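PDB 3EHC: SnoaL-like polyketide cyclase from Agrobacterium tumefaciens str. C58, which is of unknown function but, as a member of the SnoaL-like family with an NTF2-type fold, may bind or cyclise a small polyketide-like substrate. Local coordinates for residues Leu76-Thr81 / Phe98-Phe103; Arg94-Cys99 / Val121-Gln126; Phe27-Val32 / Lys110-Trp115; Gln19-Leu24 / Met47-Phe52. One frame throughout, in Å; residues are numbered along the deposited sequence. Where two conformers were deposited one is given.

From the N terminus, helix 5-17 leads into the loop 19-24, which packs on helix 40-54 in interaction 4 and so closes the first loop of the chain. Before that helix is reached, residues 27-32 pair with strand 110-118 in interaction 3; the two contacts therefore cross, their centres about 14 Å apart. Interaction 1, the antiparallel pairing of strands 71-80 and 96-107, falls wholly within the long loop that interaction 3 spans. Interaction 2 starts on the same strand 96-107, shares Phe98 and Cys99 with interaction 1, and crosses interaction 3 by bringing in helix 120-127. Helices, curved sheet and C-terminal helix are thus tied together.

Interaction 1: residues Leu76-Thr81 / Phe98-Phe103; sequences LFFDCT and FCEHVF
Phe78 starts against Phe98 and ends against Glu100. Its CB lies over one face of the Phe98 ring, 3.9 Å from the ring centroid and 16° off the normal, a CH-pi contact displaced toward the rim. Phe78 CG and CD2 then run beside Phe98 CE2, the CD2 to CE2 distance being 3.7 Å. Phe78 CE2 meets Glu100 OE1 at 3.6 Å, the oxygen lying at the ring edge near its plane, and Phe78 CZ is also close to that oxygen. The two rings are near parallel, planes 23° apart, but slid so far that they barely overlap. Cys80 SG approaches the Phe98 ring obliquely, 3.7 Å from Phe98 CE1. The backbones form an antiparallel ladder in the curved sheet of the NTF2-like fold: Leu76 with Glu100 and Phe78 with Phe98 are hydrogen-bonded pairs, Phe77 with Cys99 a non-hydrogen-bonded one. Leu76 N donates to Glu100 O at 2.9 Å, nearly straight at 172°. On the face bearing Phe78, Leu76 and Glu100 lie side by side, and Leu76 CD1 touches Val102 CG1 at 3.9 Å; Glu100 OE2 is bonded to Ser116 OG. On the other face, Cys99 SG stands at the edge of the Phe77 ring, 3.9 Å from Phe77 CD1.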
# COMPACT_ATOMS: atom_id res chain seq x y z
N LEU B 76 3.35 -5.20 -5.08
CA LEU B 76 4.60 -5.70 -5.60
C LEU B 76 5.31 -6.41 -4.46
O LEU B 76 5.35 -5.88 -3.34
CB LEU B 76 5.48 -4.53 -6.04
CG LEU B 76 4.88 -3.57 -7.06
CD1 LEU B 76 5.68 -2.26 -7.20
CD2 LEU B 76 4.83 -4.34 -8.33
N PHE B 77 5.88 -7.57 -4.78
CA PHE B 77 6.62 -8.38 -3.86
C PHE B 77 8.11 -8.38 -4.27
O PHE B 77 8.45 -8.57 -5.45
CB PHE B 77 6.04 -9.80 -3.85
CG PHE B 77 6.90 -10.78 -3.11
CD1 PHE B 77 7.09 -10.63 -1.74
CD2 PHE B 77 7.57 -11.81 -3.78
CE1 PHE B 77 7.89 -11.49 -1.03
CE2 PHE B 77 8.39 -12.70 -3.07
CZ PHE B 77 8.56 -12.53 -1.70
N PHE B 78 8.97 -8.10 -3.29
CA PHE B 78 10.42 -8.08 -3.48
C PHE B 78 11.10 -9.11 -2.63
O PHE B 78 10.72 -9.32 -1.47
CB PHE B 78 10.99 -6.71 -3.13
CG PHE B 78 10.51 -5.61 -4.01
CD1 PHE B 78 11.15 -5.35 -5.22
CD2 PHE B 78 9.41 -4.81 -3.62
CE1 PHE B 78 10.69 -4.33 -6.05
CE2 PHE B 78 8.97 -3.78 -4.41
CZ PHE B 78 9.59 -3.53 -5.62
N ASP B 79 12.08 -9.77 -3.23
CA ASP B 79 12.94 -10.73 -2.59
C ASP B 79 14.35 -10.42 -3.12
O ASP B 79 14.70 -10.79 -4.23
CB ASP B 79 12.46 -12.14 -2.98
CG ASP B 79 13.16 -13.26 -2.24
OD1 ASP B 79 14.08 -13.00 -1.44
OD2 ASP B 79 12.77 -14.43 -2.45
N CYS B 80 15.12 -9.67 -2.35
CA CYS B 80 16.30 -9.01 -2.86
C CYS B 80 17.35 -8.78 -1.76
O CYS B 80 17.12 -9.15 -0.60
CB CYS B 80 15.87 -7.71 -3.54
SG CYS B 80 15.06 -6.60 -2.45
N THR B 81 18.48 -8.18 -2.14
CA THR B 81 19.67 -8.13 -1.30
C THR B 81 20.27 -6.71 -1.34
O THR B 81 21.19 -6.43 -2.10
CB THR B 81 20.68 -9.26 -1.77
OG1 THR B 81 19.98 -10.47 -2.13
CG2 THR B 81 21.70 -9.60 -0.71
N PHE B 98 9.94 -8.14 1.18
CA PHE B 98 9.00 -7.13 1.60
C PHE B 98 8.14 -6.71 0.43
O PHE B 98 8.52 -6.87 -0.72
CB PHE B 98 9.74 -5.90 2.13
CG PHE B 98 10.68 -5.28 1.14
CD1 PHE B 98 11.97 -5.74 1.02
CD2 PHE B 98 10.28 -4.23 0.34
CE1 PHE B 98 12.83 -5.20 0.11
CE2 PHE B 98 11.14 -3.68 -0.56
CZ PHE B 98 12.42 -4.16 -0.68
N CYS B 99 6.97 -6.17 0.73
CA CYS B 99 6.08 -5.70 -0.32
C CYS B 99 6.02 -4.18 -0.36
O CYS B 99 6.38 -3.50 0.60
CB CYS B 99 4.68 -6.26 -0.12
SG CYS B 99 4.57 -8.00 -0.43
N GLU B 100 5.58 -3.69 -1.51
CA GLU B 100 5.29 -2.28 -1.73
C GLU B 100 3.85 -2.21 -2.27
O GLU B 100 3.48 -2.97 -3.16
CB GLU B 100 6.23 -1.69 -2.75
CG GLU B 100 6.09 -0.17 -2.95
CD GLU B 100 6.85 0.35 -4.18
OE1 GLU B 100 7.70 -0.39 -4.73
OE2 GLU B 100 6.62 1.51 -4.58
N HIS B 101 3.05 -1.31 -1.69
CA HIS B 101 1.70 -1.02 -2.17
C HIS B 101 1.67 0.37 -2.77
O HIS B 101 1.93 1.36 -2.10
CB HIS B 101 0.69 -1.10 -1.05
CG HIS B 101 0.45 -2.49 -0.56
ND1 HIS B 101 -0.56 -2.80 0.31
CD2 HIS B 101 1.10 -3.65 -0.83
CE1 HIS B 101 -0.55 -4.10 0.55
NE2 HIS B 101 0.45 -4.63 -0.13
N VAL B 102 1.33 0.44 -4.04
CA VAL B 102 1.51 1.67 -4.79
C VAL B 102 0.29 1.96 -5.67
O VAL B 102 -0.27 1.07 -6.29
CB VAL B 102 2.88 1.64 -5.57
CG1 VAL B 102 2.98 0.38 -6.36
CG2 VAL B 102 3.14 2.94 -6.41
N PHE B 103 -0.12 3.22 -5.65
CA PHE B 103 -1.18 3.77 -6.51
C PHE B 103 -0.58 4.65 -7.62
O PHE B 103 0.33 5.45 -7.36
CB PHE B 103 -2.18 4.62 -5.69
CG PHE B 103 -3.05 3.81 -4.80
CD1 PHE B 103 -2.59 3.41 -3.54
CD2 PHE B 103 -4.31 3.39 -5.21
CE1 PHE B 103 -3.37 2.61 -2.74
CE2 PHE B 103 -5.10 2.58 -4.36
CZ PHE B 103 -4.62 2.21 -3.15

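Interaction 2: residues Arg94-Cys99 / Val121-Gln126. With SO4 (sulfate ion), chain G.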
# COMPACT_ATOMS: atom_id res chain seq x y z
N ARG B 94 22.15 -8.75 3.42
CA ARG B 94 21.25 -9.86 3.71
C ARG B 94 20.04 -9.80 2.78
O ARG B 94 19.49 -8.73 2.46
CB ARG B 94 20.82 -9.86 5.16
CG ARG B 94 21.86 -10.42 6.10
CD ARG B 94 21.47 -10.13 7.51
NE ARG B 94 21.60 -8.71 7.77
CZ ARG B 94 21.28 -8.11 8.90
NH1 ARG B 94 20.81 -8.78 9.94
NH2 ARG B 94 21.47 -6.81 8.99
N ARG B 95 19.60 -10.99 2.38
CA ARG B 95 18.40 -11.15 1.58
C ARG B 95 17.13 -10.95 2.40
O ARG B 95 16.97 -11.55 3.48
CB ARG B 95 18.35 -12.55 0.96
CG ARG B 95 17.07 -12.83 0.17
CD ARG B 95 17.17 -14.09 -0.66
NE ARG B 95 17.89 -13.75 -1.89
CZ ARG B 95 17.39 -13.81 -3.13
NH1 ARG B 95 16.15 -14.24 -3.33
NH2 ARG B 95 18.15 -13.47 -4.19
N VAL B 96 16.21 -10.12 1.91
CA VAL B 96 15.01 -9.77 2.65
C VAL B 96 13.83 -9.76 1.69
O VAL B 96 14.00 -9.54 0.51
CB VAL B 96 15.14 -8.40 3.40
CG1 VAL B 96 16.14 -8.48 4.63
CG2 VAL B 96 15.53 -7.29 2.43
N GLN B 97 12.65 -10.06 2.22
CA GLN B 97 11.42 -10.04 1.45
C GLN B 97 10.49 -8.97 2.04
O GLN B 97 10.29 -8.88 3.24
CB GLN B 97 10.70 -11.38 1.46
CG GLN B 97 11.44 -12.52 0.80
CD GLN B 97 12.47 -13.08 1.73
OE1 GLN B 97 12.21 -13.20 2.91
NE2 GLN B 97 13.66 -13.40 1.21
N PHE B 98 9.94 -8.14 1.18
CA PHE B 98 9.00 -7.13 1.60
C PHE B 98 8.14 -6.71 0.43
O PHE B 98 8.52 -6.87 -0.72
CB PHE B 98 9.74 -5.90 2.13
CG PHE B 98 10.68 -5.28 1.14
CD1 PHE B 98 11.97 -5.74 1.02
CD2 PHE B 98 10.28 -4.23 0.34
CE1 PHE B 98 12.83 -5.20 0.11
CE2 PHE B 98 11.14 -3.68 -0.56
CZ PHE B 98 12.42 -4.16 -0.68
N CYS B 99 6.97 -6.17 0.73
CA CYS B 99 6.08 -5.70 -0.32
C CYS B 99 6.02 -4.18 -0.36
O CYS B 99 6.38 -3.50 0.60
CB CYS B 99 4.68 -6.26 -0.12
SG CYS B 99 4.57 -8.00 -0.43
N VAL B 121 8.19 -2.58 8.32
CA VAL B 121 8.04 -3.47 9.47
C VAL B 121 8.51 -4.90 9.13
O VAL B 121 9.11 -5.53 9.98
CB VAL B 121 6.59 -3.42 10.07
CG1 VAL B 121 6.45 -4.32 11.26
CG2 VAL B 121 6.23 -1.96 10.49
N ALA B 122 8.23 -5.39 7.92
CA ALA B 122 8.64 -6.73 7.44
C ALA B 122 10.15 -6.85 7.46
O ALA B 122 10.70 -7.87 7.89
CB ALA B 122 8.07 -6.99 6.00
N ILE B 123 10.83 -5.79 7.03
CA ILE B 123 12.29 -5.78 7.02
C ILE B 123 12.86 -5.77 8.46
O ILE B 123 13.80 -6.48 8.76
CB ILE B 123 12.89 -4.59 6.20
CG1 ILE B 123 12.32 -4.54 4.78
CG2 ILE B 123 14.50 -4.69 6.13
CD1 ILE B 123 12.82 -3.27 3.96
N GLU B 124 12.29 -4.92 9.31
CA GLU B 124 12.68 -4.84 10.72
C GLU B 124 12.63 -6.19 11.42
O GLU B 124 13.57 -6.57 12.14
CB GLU B 124 11.81 -3.79 11.44
CG GLU B 124 12.17 -2.36 11.09
CD GLU B 124 11.15 -1.28 11.59
OE1 GLU B 124 10.03 -1.62 12.05
OE2 GLU B 124 11.47 -0.08 11.54
N ARG B 125 11.53 -6.88 11.20
CA ARG B 125 11.36 -8.22 11.73
C ARG B 125 12.39 -9.21 11.26
O ARG B 125 12.78 -10.05 12.04
CB ARG B 125 9.98 -8.75 11.36
CG ARG B 125 8.97 -8.16 12.23
CD ARG B 125 7.62 -8.70 11.93
NE ARG B 125 6.61 -7.85 12.57
CZ ARG B 125 5.37 -7.72 12.12
NH1 ARG B 125 4.99 -8.38 11.02
NH2 ARG B 125 4.52 -6.92 12.78
N GLN B 126 12.78 -9.14 10.00
CA GLN B 126 13.79 -10.04 9.45
C GLN B 126 15.19 -9.80 10.00
O GLN B 126 15.97 -10.73 10.09
CB GLN B 126 13.79 -9.95 7.94
CG GLN B 126 12.61 -10.65 7.35
CD GLN B 126 12.35 -10.31 5.90
OE1 GLN B 126 13.00 -10.85 4.98
NE2 GLN B 126 11.36 -9.46 5.67
S SO4 G . 1.00 -7.82 10.47
O1 SO4 G . 0.85 -9.22 10.92
O2 SO4 G . 1.81 -7.77 9.25
O3 SO4 G . 1.65 -7.00 11.50
O4 SO4 G . -0.33 -7.25 10.23
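Gln126 meets the backbone of Gln97 with a side chain whose CG is anti to its own carbonyl carbon (chi1 -74°) and whose CD is anti to CA (chi2 165°), an extended arm that carries the amide from the helix to the strand. There the amide grips both backbone polar atoms of Gln97: Gln97 N donates to Gln126 OE1 at 2.9 Å, in the carbonyl plane on a lone pair, and Gln126 NE2 donates to Gln97 O at 2.7 Å, again on an in-plane lone pair. Two nearly straight bonds should fix the rotation of the amide. Gln126 NE2 also donates to Ala122 O from above its carbonyl plane, at 2.8 Å, while the helical Gln126 N reaches that oxygen from the opposite face. The Gln97 side chain crosses Gln126 at about a right angle; its NE2 is hydrogen-bonded to Asp79. Alongside, Ile123 CD1 lies over one face of the Phe98 ring, 4.2 Å from the centroid, and Ile123 CG1 touches Phe98 CB at 3.9 Å. Away from the strand, Arg125 NH2 donates to O3 of a sulfate at 3.1 Å; this ion, probably from the crystallisation liquor, is also bonded to Asn35 of the second subunit. Segments 96-99 and 121-126 run nearly antiparallel, 161° apart; here the C-terminal helix 120-127 packs against the start of strand 96-107 in this NTF2-like fold.

Interaction 3: residues Phe27-Val32 / Lys110-Trp115. With SO4 (sulfate ion), chain H.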
# COMPACT_ATOMS: atom_id res chain seq x y z
N PHE B 27 6.55 5.40 -20.65
CA PHE B 27 5.66 4.99 -19.56
C PHE B 27 5.42 6.07 -18.48
O PHE B 27 4.46 5.97 -17.74
CB PHE B 27 6.26 3.76 -18.88
CG PHE B 27 6.57 2.62 -19.82
CD1 PHE B 27 5.55 1.88 -20.39
CD2 PHE B 27 7.88 2.28 -20.12
CE1 PHE B 27 5.82 0.83 -21.24
CE2 PHE B 27 8.16 1.23 -20.97
CZ PHE B 27 7.13 0.51 -21.53
N VAL B 28 6.29 7.07 -18.39
CA VAL B 28 6.26 8.05 -17.28
C VAL B 28 6.20 9.47 -17.87
O VAL B 28 6.97 9.81 -18.75
CB VAL B 28 7.49 7.86 -16.32
CG1 VAL B 28 7.56 8.92 -15.23
CG2 VAL B 28 7.43 6.48 -15.67
N ASP B 29 5.24 10.26 -17.38
CA ASP B 29 5.01 11.65 -17.81
C ASP B 29 6.24 12.53 -17.52
O ASP B 29 7.01 12.25 -16.59
CB ASP B 29 3.78 12.20 -17.08
CG ASP B 29 3.27 13.52 -17.67
OD1 ASP B 29 3.69 14.61 -17.20
OD2 ASP B 29 2.40 13.47 -18.58
N ASP B 30 6.42 13.58 -18.32
CA ASP B 30 7.54 14.52 -18.11
C ASP B 30 7.49 15.18 -16.72
O ASP B 30 8.53 15.48 -16.12
CB ASP B 30 7.54 15.64 -19.15
CG ASP B 30 7.98 15.17 -20.53
OD1 ASP B 30 8.49 14.03 -20.68
OD2 ASP B 30 7.82 15.98 -21.46
N ASN B 31 6.27 15.39 -16.23
CA ASN B 31 6.03 16.06 -14.96
C ASN B 31 5.53 15.12 -13.88
O ASN B 31 4.80 15.55 -12.98
CB ASN B 31 5.00 17.17 -15.17
CG ASN B 31 5.54 18.29 -16.00
OD1 ASN B 31 6.64 18.78 -15.75
ND2 ASN B 31 4.79 18.69 -17.00
N VAL B 32 5.94 13.86 -13.94
CA VAL B 32 5.59 12.89 -12.93
C VAL B 32 5.94 13.39 -11.50
O VAL B 32 6.97 14.05 -11.26
CB VAL B 32 6.22 11.52 -13.22
CG1 VAL B 32 7.74 11.60 -13.15
CG2 VAL B 32 5.67 10.46 -12.24
N LYS B 110 0.47 7.26 -19.58
CA LYS B 110 1.72 7.41 -18.82
C LYS B 110 1.47 7.73 -17.33
O LYS B 110 0.51 8.42 -16.97
CB LYS B 110 2.58 8.54 -19.43
CG LYS B 110 3.03 8.35 -20.86
CD LYS B 110 4.00 9.45 -21.26
CE LYS B 110 4.45 9.32 -22.71
NZ LYS B 110 5.54 10.30 -22.99
N ILE B 111 2.36 7.23 -16.48
CA ILE B 111 2.31 7.48 -15.05
C ILE B 111 2.53 8.95 -14.77
O ILE B 111 3.55 9.50 -15.19
CB ILE B 111 3.40 6.68 -14.29
CG1 ILE B 111 3.05 5.18 -14.26
CG2 ILE B 111 3.63 7.25 -12.87
CD1 ILE B 111 4.27 4.28 -14.33
N ARG B 112 1.59 9.57 -14.05
CA ARG B 112 1.61 11.01 -13.79
C ARG B 112 1.78 11.32 -12.30
O ARG B 112 2.47 12.28 -11.92
CB ARG B 112 0.33 11.64 -14.34
CG ARG B 112 0.16 13.15 -14.20
CD ARG B 112 1.37 13.95 -14.59
NE ARG B 112 1.15 15.37 -14.37
CZ ARG B 112 1.38 16.01 -13.22
NH1 ARG B 112 1.83 15.37 -12.14
NH2 ARG B 112 1.15 17.32 -13.13
N ARG B 113 1.14 10.53 -11.45
CA ARG B 113 1.29 10.66 -10.01
C ARG B 113 1.39 9.26 -9.38
O ARG B 113 0.70 8.32 -9.80
CB ARG B 113 0.09 11.39 -9.42
CG ARG B 113 -0.12 12.76 -9.97
CD ARG B 113 -1.38 13.38 -9.45
NE ARG B 113 -1.55 14.73 -9.98
CZ ARG B 113 -2.00 15.02 -11.19
NH1 ARG B 113 -2.37 14.06 -12.05
NH2 ARG B 113 -2.10 16.29 -11.57
N VAL B 114 2.27 9.14 -8.39
CA VAL B 114 2.49 7.88 -7.70
C VAL B 114 2.40 8.12 -6.20
O VAL B 114 2.89 9.12 -5.68
CB VAL B 114 3.87 7.29 -8.08
CG1 VAL B 114 3.99 5.88 -7.56
CG2 VAL B 114 4.05 7.33 -9.60
N TRP B 115 1.74 7.20 -5.51
CA TRP B 115 1.75 7.16 -4.05
C TRP B 115 2.16 5.77 -3.63
O TRP B 115 1.44 4.82 -3.89
CB TRP B 115 0.36 7.52 -3.48
CG TRP B 115 -0.09 8.93 -3.77
CD1 TRP B 115 0.17 10.04 -3.02
CD2 TRP B 115 -0.89 9.38 -4.88
NE1 TRP B 115 -0.42 11.14 -3.59
CE2 TRP B 115 -1.08 10.77 -4.73
CE3 TRP B 115 -1.46 8.74 -6.00
CZ2 TRP B 115 -1.82 11.54 -5.66
CZ3 TRP B 115 -2.21 9.51 -6.93
CH2 TRP B 115 -2.38 10.90 -6.74
S SO4 H . 0.45 18.51 -16.42
O1 SO4 H . 1.19 17.30 -16.78
O2 SO4 H . -0.17 19.11 -17.59
O3 SO4 H . 1.36 19.46 -15.77
O4 SO4 H . -0.65 18.15 -15.53
O HOH W 1 7.28 11.76 -20.97
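Phe27 and Asp29 bracket Ile111 in two backbone hydrogen bonds: Ile111 N donates to Phe27 O at 2.8 Å, and Asp29 N to Ile111 O at 2.9 Å. Together they make Val28 and Ile111 a parallel bridge. Of the apolar contacts, Val32 CG2 meets Ile111 CG2 at 3.9 Å, while Val28 CG2 lies 4.1 Å from Ile111 CD1. The charged contacts centre on Arg112, whose chain bends at chi2 (47°). Its CD rests 3.6 Å from Asp29 OD1, but the ion pair from that oxygen to NE is long, and no N-H points at it because the oxygen stands well out of the guanidinium plane. Asn31 O lies over one face of that plane. A sulfate ion, probably from the crystallisation liquor, occupies the edge, with Arg112 NE donating to its O1 and NH2 to its O4, both at 3.1 Å, while NH1 pairs with Glu33. A water accepts from Lys110 NZ and lies within hydrogen-bonding reach of Val28 O and Asp30 OD1; NZ also bonds Gly25 O. Asp29 OD1 accepts from Asn31 N at 2.9 Å, forming an Asx turn within the type I turn Asp29-Val32. Opposite Asp105, Arg112 and Arg113 form a classic beta bulge in strand 110-118, where this short parallel pairing meets the curved NTF2-like sheet.

Interaction 4: residues Gln19-Leu24 / Met47-Phe52; sequences QAFDEL and MLVKDF
Gln19 and Phe21 face segment 47-52 of helix 40-54 from an irregular segment, and even the nearest CA atoms, those of Gln19 and Val49, are 8.1 Å apart, leaving side chains to make the contact. Positive phi at Gln19 (50°) marks it as the C-prime residue of the Schellman motif that ends helix 5-17. Its extended side chain lies flat on the Phe52 ring: CG sits over the centre, 3.9 Å from the centroid, and the amide stacks on the ring with planes 15° apart, NE2 coming within 3.5 Å of Phe52 CD1. Phe21 CZ meets Phe52 CD2 at 3.8 Å, with the latter atom at the edge of the Phe21 ring and near its plane, and also reaches Leu48 CB at 4.0 Å. Phe21 CD2 touches Val49 CG2 at 3.6 Å, an oblique approach. Leu24 and Leu48 reach toward each other tip to tip, CD1 to CD1 at 3.9 Å. Phe21 O accepts a hydrogen bond from Arg45, a further link to the same helix. The packing joins the loop leading to strand 28-29 with helix 40-54; Leu48 also rests on Leu16 of helix 5-17, and Phe52 on Leu58 and Phe60, just ahead of strand 62-67.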
# COMPACT_ATOMS: atom_id res chain seq x y z
N GLN B 19 16.40 -2.74 -16.74
CA GLN B 19 17.04 -1.43 -16.48
C GLN B 19 17.13 -0.56 -17.75
O GLN B 19 18.13 0.13 -17.96
CB GLN B 19 18.42 -1.62 -15.84
CG GLN B 19 18.39 -2.44 -14.54
CD GLN B 19 19.67 -2.32 -13.73
OE1 GLN B 19 20.20 -1.23 -13.52
NE2 GLN B 19 20.16 -3.45 -13.26
N ALA B 20 16.07 -0.60 -18.57
CA ALA B 20 16.01 0.12 -19.84
C ALA B 20 15.40 1.52 -19.61
O ALA B 20 14.26 1.78 -19.98
CB ALA B 20 15.18 -0.68 -20.89
N PHE B 21 16.19 2.40 -18.98
CA PHE B 21 15.71 3.74 -18.57
C PHE B 21 15.74 4.81 -19.66
O PHE B 21 15.18 5.89 -19.46
CB PHE B 21 16.49 4.25 -17.36
CG PHE B 21 16.47 3.31 -16.18
CD1 PHE B 21 15.31 2.58 -15.87
CD2 PHE B 21 17.60 3.16 -15.38
CE1 PHE B 21 15.31 1.71 -14.80
CE2 PHE B 21 17.60 2.28 -14.29
CZ PHE B 21 16.46 1.56 -14.01
N ASP B 22 16.38 4.53 -20.79
CA ASP B 22 16.27 5.40 -21.96
C ASP B 22 14.84 5.38 -22.48
O ASP B 22 14.38 6.35 -23.07
CB ASP B 22 17.22 4.94 -23.09
CG ASP B 22 18.69 5.03 -22.70
OD1 ASP B 22 19.00 5.12 -21.50
OD2 ASP B 22 19.54 5.01 -23.61
N GLU B 23 14.15 4.26 -22.26
CA GLU B 23 12.75 4.06 -22.67
C GLU B 23 11.72 4.63 -21.67
O GLU B 23 10.52 4.60 -21.95
CB GLU B 23 12.46 2.55 -22.84
CG GLU B 23 13.51 1.77 -23.67
N LEU B 24 12.18 5.15 -20.52
CA LEU B 24 11.29 5.45 -19.39
C LEU B 24 10.13 6.40 -19.73
O LEU B 24 9.01 6.21 -19.26
CB LEU B 24 12.10 6.03 -18.22
CG LEU B 24 11.44 6.23 -16.86
CD1 LEU B 24 10.79 4.95 -16.34
CD2 LEU B 24 12.50 6.74 -15.91
N MSE B 47 15.80 8.20 -9.30
CA MSE B 47 15.28 7.36 -8.23
C MSE B 47 15.43 5.87 -8.51
O MSE B 47 15.88 5.14 -7.65
CB MSE B 47 13.81 7.69 -7.96
CG MSE B 47 13.10 6.74 -7.00
SE MSE B 47 11.17 7.04 -6.90
CE MSE B 47 10.55 6.21 -8.58
N LEU B 48 15.06 5.44 -9.71
CA LEU B 48 15.20 4.03 -10.11
C LEU B 48 16.68 3.61 -10.27
O LEU B 48 17.02 2.50 -9.91
CB LEU B 48 14.42 3.74 -11.39
CG LEU B 48 12.94 4.06 -11.43
CD1 LEU B 48 12.45 4.10 -12.89
CD2 LEU B 48 12.17 3.04 -10.59
N VAL B 49 17.52 4.49 -10.82
CA VAL B 49 18.96 4.23 -10.94
C VAL B 49 19.58 4.02 -9.54
O VAL B 49 20.46 3.16 -9.35
CB VAL B 49 19.69 5.40 -11.69
CG1 VAL B 49 21.20 5.40 -11.41
CG2 VAL B 49 19.44 5.31 -13.20
N LYS B 50 19.13 4.80 -8.57
CA LYS B 50 19.61 4.69 -7.19
C LYS B 50 19.14 3.41 -6.50
O LYS B 50 19.92 2.76 -5.79
CB LYS B 50 19.14 5.88 -6.34
CG LYS B 50 19.91 6.05 -5.00
CD LYS B 50 18.99 6.45 -3.84
CE LYS B 50 19.77 6.83 -2.58
NZ LYS B 50 20.86 5.86 -2.25
N ASP B 51 17.87 3.05 -6.71
CA ASP B 51 17.29 1.79 -6.22
C ASP B 51 18.10 0.57 -6.69
O ASP B 51 18.35 -0.33 -5.90
CB ASP B 51 15.82 1.62 -6.67
CG ASP B 51 14.84 2.63 -6.05
OD1 ASP B 51 15.25 3.47 -5.19
OD2 ASP B 51 13.64 2.57 -6.43
N PHE B 52 18.49 0.55 -7.97
CA PHE B 52 19.30 -0.55 -8.47
C PHE B 52 20.73 -0.51 -7.95
O PHE B 52 21.32 -1.56 -7.73
CB PHE B 52 19.23 -0.60 -9.99
CG PHE B 52 18.03 -1.33 -10.50
CD1 PHE B 52 18.02 -2.72 -10.57
CD2 PHE B 52 16.90 -0.65 -10.90
CE1 PHE B 52 16.90 -3.39 -11.05
CE2 PHE B 52 15.79 -1.32 -11.38
CZ PHE B 52 15.80 -2.68 -11.46